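Protein phosphatase 2C (Toxoplasma gondii, PDB 3D8K) probably removes phosphate from phosphoserine and phosphothreonine residues of proteins, as a metal-dependent serine/threonine phosphatase of the PP2C family. Local coordinates at residues H61-L66 against A99-S105; E200-V204 against M226-F230. All blocks are in the same frame, centred on the assembly; numbering follows the deposited sequence.

Contact 1: H61-L66 against A99-S105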
# COMPACT_ATOMS: atom_id res chain seq x y z
N HIS C 61 -36.02 12.96 4.90
CA HIS C 61 -34.90 13.68 5.51
C HIS C 61 -34.27 12.99 6.70
O HIS C 61 -33.04 12.89 6.79
CB HIS C 61 -35.36 15.09 5.93
CG HIS C 61 -35.98 15.86 4.81
ND1 HIS C 61 -35.29 16.19 3.67
CD2 HIS C 61 -37.26 16.27 4.62
CE1 HIS C 61 -36.12 16.76 2.81
NE2 HIS C 61 -37.32 16.82 3.36
N SER C 62 -35.09 12.51 7.63
CA SER C 62 -34.56 11.82 8.79
C SER C 62 -33.88 10.50 8.40
O SER C 62 -32.90 10.08 9.02
CB SER C 62 -35.66 11.60 9.82
OG SER C 62 -35.80 12.76 10.62
N ALA C 63 -34.40 9.83 7.39
CA ALA C 63 -33.80 8.59 6.94
C ALA C 63 -32.49 8.92 6.20
O ALA C 63 -31.44 8.39 6.52
CB ALA C 63 -34.74 7.88 6.01
N MSE C 64 -32.59 9.84 5.25
CA MSE C 64 -31.46 10.27 4.42
C MSE C 64 -30.25 10.84 5.15
O MSE C 64 -29.15 10.78 4.63
CB MSE C 64 -31.92 11.28 3.37
CG MSE C 64 -30.85 11.63 2.38
SE MSE C 64 -30.17 10.04 1.39
CE MSE C 64 -31.75 9.80 0.20
N TRP C 65 -30.45 11.38 6.34
CA TRP C 65 -29.36 11.93 7.14
C TRP C 65 -28.63 10.74 7.74
O TRP C 65 -27.40 10.67 7.78
CB TRP C 65 -29.92 12.78 8.27
CG TRP C 65 -28.89 13.38 9.16
CD1 TRP C 65 -28.26 14.58 8.99
CD2 TRP C 65 -28.35 12.82 10.36
NE1 TRP C 65 -27.36 14.79 10.00
CE2 TRP C 65 -27.40 13.73 10.87
CE3 TRP C 65 -28.59 11.63 11.07
CZ2 TRP C 65 -26.68 13.49 12.04
CZ3 TRP C 65 -27.87 11.39 12.24
CH2 TRP C 65 -26.93 12.32 12.72
N LEU C 66 -29.43 9.79 8.21
CA LEU C 66 -28.91 8.59 8.82
C LEU C 66 -28.09 7.76 7.84
O LEU C 66 -26.94 7.41 8.12
CB LEU C 66 -30.07 7.76 9.35
CG LEU C 66 -30.87 8.40 10.48
CD1 LEU C 66 -32.11 7.58 10.72
CD2 LEU C 66 -30.02 8.49 11.73
N ALA C 99 -29.90 18.47 13.96
CA ALA C 99 -30.00 18.71 12.52
C ALA C 99 -31.36 19.33 12.23
O ALA C 99 -31.64 19.74 11.11
CB ALA C 99 -29.85 17.39 11.77
N ASN C 100 -32.20 19.40 13.25
CA ASN C 100 -33.53 19.96 13.10
C ASN C 100 -34.22 19.44 11.83
O ASN C 100 -34.63 20.21 10.98
CB ASN C 100 -33.47 21.50 13.06
CG ASN C 100 -32.77 22.12 14.29
OD1 ASN C 100 -33.20 21.93 15.43
ND2 ASN C 100 -31.69 22.86 14.04
N LEU C 101 -34.34 18.12 11.70
CA LEU C 101 -35.03 17.58 10.54
C LEU C 101 -36.41 17.12 10.97
O LEU C 101 -36.63 16.83 12.15
CB LEU C 101 -34.27 16.39 9.97
CG LEU C 101 -32.85 16.66 9.48
CD1 LEU C 101 -32.42 15.50 8.60
CD2 LEU C 101 -32.80 17.96 8.70
N PRO C 102 -37.36 17.05 10.03
CA PRO C 102 -38.73 16.61 10.33
C PRO C 102 -38.79 15.16 10.82
O PRO C 102 -39.13 14.26 10.05
CB PRO C 102 -39.44 16.79 8.99
CG PRO C 102 -38.68 17.91 8.34
CD PRO C 102 -37.25 17.57 8.66
N GLY C 103 -38.47 14.95 12.10
CA GLY C 103 -38.47 13.63 12.72
C GLY C 103 -39.21 12.54 11.99
O GLY C 103 -40.33 12.75 11.53
N GLY C 104 -38.58 11.36 11.88
CA GLY C 104 -39.23 10.25 11.22
C GLY C 104 -38.37 9.18 10.55
O GLY C 104 -38.02 9.32 9.38
N SER C 105 -38.04 8.11 11.29
CA SER C 105 -37.28 6.99 10.72
C SER C 105 -36.88 5.83 11.63
O SER C 105 -36.34 6.01 12.73
CB SER C 105 -36.03 7.49 9.98
OG SER C 105 -35.27 6.39 9.54
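Apolar packing supplies much of this contact, which buries 404 Å² in total. L101 reaches from the loop over the first turn of helix 61-74: its CD1 lies 3.7 Å from W65 CB. The same methyl makes a van der Waals contact of 3.2 Å with H61 O, the carbonyl that accepts the helical hydrogen bond from W65 N (3.0 Å). W65 also meets A99, its CD1 lying 4.3 Å from A99 CB, while P102 CD approaches H61 CB at 4.1 Å.

Close backbone approach marks the other half. CA atoms of S62 and G104 are 5.5 Å apart, those of A63 and S105 5.4 Å. S62 CB meets G104 O at 3.3 Å, and S62 OG lies 3.5 Å from G103 CA. At G104 (phi 153°, psi 92°) a beta carbon would be jammed against the carbonyl oxygen of G103, so the path needs glycine. Two residues earlier, P102 centres an inverse gamma turn, with a weak G103 N to L101 O hydrogen bond of 2.6 Å.

In fold terms, the loop links helix 82-97 to strand 106-115. The sequence GSSA, starting at G104, probably corresponds to the GSTA motif of PP2C phosphatases, placed here beside the start of the helix that follows strand 48-55.

Mixed contacts close the inner end: S105 OG lies 3.6 Å from L66 CD1 and 3.7 Å from A63 CA, and F54 of strand 48-55 touches all three side chains.

Contact 2: E200-V204 against M226-F230; sequences ERHRV and MTRAF. With SO4 (sulfate ion), chain G.
This buried, mainly polar contact joins helix 198-206 to the loop between strands 217-220 and 253-259. Residues 200-204 are helical (V204 N hydrogen-bonded to E200 O, 3.0 Å); 226-229 are largely extended, broken at T227 (phi -100°, psi -8°). E200 and T227 face each other, CA to CA 6.5 Å. E200 curls (chi1 m, chi2 m) so that OE1 accepts T227 OG1 (chi1 p) at 2.5 Å and R203 NH2 at 2.7 Å, the latter an intrahelical salt bridge. R203 (chi1 t, chi2 t, chi3 p) also donates from NH2 to T227 O (3.0 Å). R228 (chi1 m, then t, t) puts a guanidinium face beneath E200 OE2, 3.3 Å from NE: charge attraction alone, offsetting R203 NH2 and R228 NE at 4.0 Å. V204 CG2 meets T227 CG2 at 4.1 Å. R201 points away, its NH1 making a very short 2.5 Å hydrogen bond to O4 of a sulfate, probably from the crystallisation liquor. E-x-x-R-V and T-R-A-F resemble the ExxRI and SRALG motifs of the PP2C flap region.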
# COMPACT_ATOMS: atom_id res chain seq x y z
N GLU C 200 -43.38 -3.69 24.31
CA GLU C 200 -43.35 -2.31 23.85
C GLU C 200 -44.55 -1.51 24.33
O GLU C 200 -44.42 -0.46 24.95
CB GLU C 200 -43.28 -2.27 22.33
CG GLU C 200 -41.93 -2.67 21.81
CD GLU C 200 -40.85 -1.76 22.34
OE1 GLU C 200 -40.90 -0.55 22.04
OE2 GLU C 200 -39.96 -2.23 23.07
N ARG C 201 -45.73 -2.02 24.01
CA ARG C 201 -46.98 -1.40 24.39
C ARG C 201 -46.94 -1.20 25.90
O ARG C 201 -47.43 -0.20 26.43
CB ARG C 201 -48.12 -2.35 24.01
CG ARG C 201 -49.51 -1.80 24.16
CD ARG C 201 -50.49 -2.94 24.46
NE ARG C 201 -50.29 -4.13 23.63
CZ ARG C 201 -49.93 -5.32 24.11
NH1 ARG C 201 -49.73 -5.49 25.41
NH2 ARG C 201 -49.76 -6.34 23.28
N HIS C 202 -46.35 -2.14 26.61
CA HIS C 202 -46.29 -2.02 28.05
C HIS C 202 -45.34 -0.90 28.49
O HIS C 202 -45.73 -0.03 29.27
CB HIS C 202 -45.86 -3.34 28.69
CG HIS C 202 -46.22 -3.43 30.13
ND1 HIS C 202 -45.70 -2.57 31.08
CD2 HIS C 202 -47.12 -4.21 30.78
CE1 HIS C 202 -46.26 -2.82 32.25
NE2 HIS C 202 -47.13 -3.81 32.09
N ARG C 203 -44.11 -0.93 27.98
CA ARG C 203 -43.13 0.10 28.31
C ARG C 203 -43.74 1.48 28.12
O ARG C 203 -43.83 2.27 29.06
CB ARG C 203 -41.89 -0.01 27.42
CG ARG C 203 -40.93 1.17 27.57
CD ARG C 203 -39.66 0.99 26.76
NE ARG C 203 -39.93 0.93 25.33
CZ ARG C 203 -40.36 1.97 24.62
NH1 ARG C 203 -40.55 3.14 25.21
NH2 ARG C 203 -40.61 1.84 23.32
N VAL C 204 -44.16 1.76 26.89
CA VAL C 204 -44.75 3.04 26.54
C VAL C 204 -45.89 3.46 27.46
O VAL C 204 -45.85 4.54 28.04
CB VAL C 204 -45.29 3.04 25.09
CG1 VAL C 204 -45.97 4.35 24.79
CG2 VAL C 204 -44.16 2.79 24.11
N MSE C 226 -44.67 3.50 15.16
CA MSE C 226 -43.92 2.48 15.90
C MSE C 226 -43.54 2.93 17.32
O MSE C 226 -43.79 4.07 17.69
CB MSE C 226 -42.67 2.10 15.10
CG MSE C 226 -41.86 3.30 14.70
SE MSE C 226 -40.54 2.88 13.32
CE MSE C 226 -41.84 2.93 11.83
N THR C 227 -42.94 2.05 18.11
CA THR C 227 -42.59 2.41 19.48
C THR C 227 -41.11 2.77 19.63
O THR C 227 -40.67 3.24 20.68
CB THR C 227 -42.98 1.27 20.44
OG1 THR C 227 -42.30 0.08 20.06
CG2 THR C 227 -44.48 1.00 20.40
N ARG C 228 -40.35 2.55 18.57
CA ARG C 228 -38.93 2.86 18.58
C ARG C 228 -38.51 3.46 17.25
O ARG C 228 -38.87 2.96 16.18
CB ARG C 228 -38.12 1.61 18.89
CG ARG C 228 -38.28 1.18 20.34
CD ARG C 228 -37.39 0.03 20.68
NE ARG C 228 -37.42 -0.31 22.09
CZ ARG C 228 -36.72 -1.30 22.64
NH1 ARG C 228 -35.94 -2.06 21.89
NH2 ARG C 228 -36.79 -1.51 23.95
N ALA C 229 -37.76 4.55 17.33
CA ALA C 229 -37.32 5.23 16.13
C ALA C 229 -36.29 6.32 16.42
O ALA C 229 -35.97 6.57 17.58
CB ALA C 229 -38.54 5.83 15.41
N PHE C 230 -35.78 6.95 15.36
CA PHE C 230 -34.78 8.02 15.48
C PHE C 230 -35.32 9.45 15.58
O PHE C 230 -34.78 10.25 16.34
CB PHE C 230 -33.78 7.96 14.32
CG PHE C 230 -32.58 7.10 14.60
CD1 PHE C 230 -32.38 5.92 13.90
CD2 PHE C 230 -31.65 7.49 15.56
CE1 PHE C 230 -31.27 5.13 14.14
CE2 PHE C 230 -30.53 6.70 15.81
CZ PHE C 230 -30.34 5.52 15.09
S SO4 G . -52.16 -3.85 27.36
O1 SO4 G . -52.35 -2.74 28.30
O2 SO4 G . -52.85 -5.05 27.89
O3 SO4 G . -52.74 -3.50 26.06
O4 SO4 G . -50.72 -4.11 27.22

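Contacts 1 and 2 have centres 18 Å apart and follow one another along the chain, yet they touch. S105 O lies 2.8 Å from F230 N, a probable hydrogen bond, and L66 CD1 packs on F230 CD1 at 3.6 Å, so the ends of 99-105 and 226-230 meet. Contact 1 is the larger (404 against 231 Å²) but only partly buried, with H61 and P102 exposed; it relies on packing of apolar groups and close backbone. Contact 2 is buried, and there charge and hydrogen bonding prevail. Each sets a helix against a loop, and both loops border the six-stranded sheet, contact 1 through F54 and contact 2 through L173.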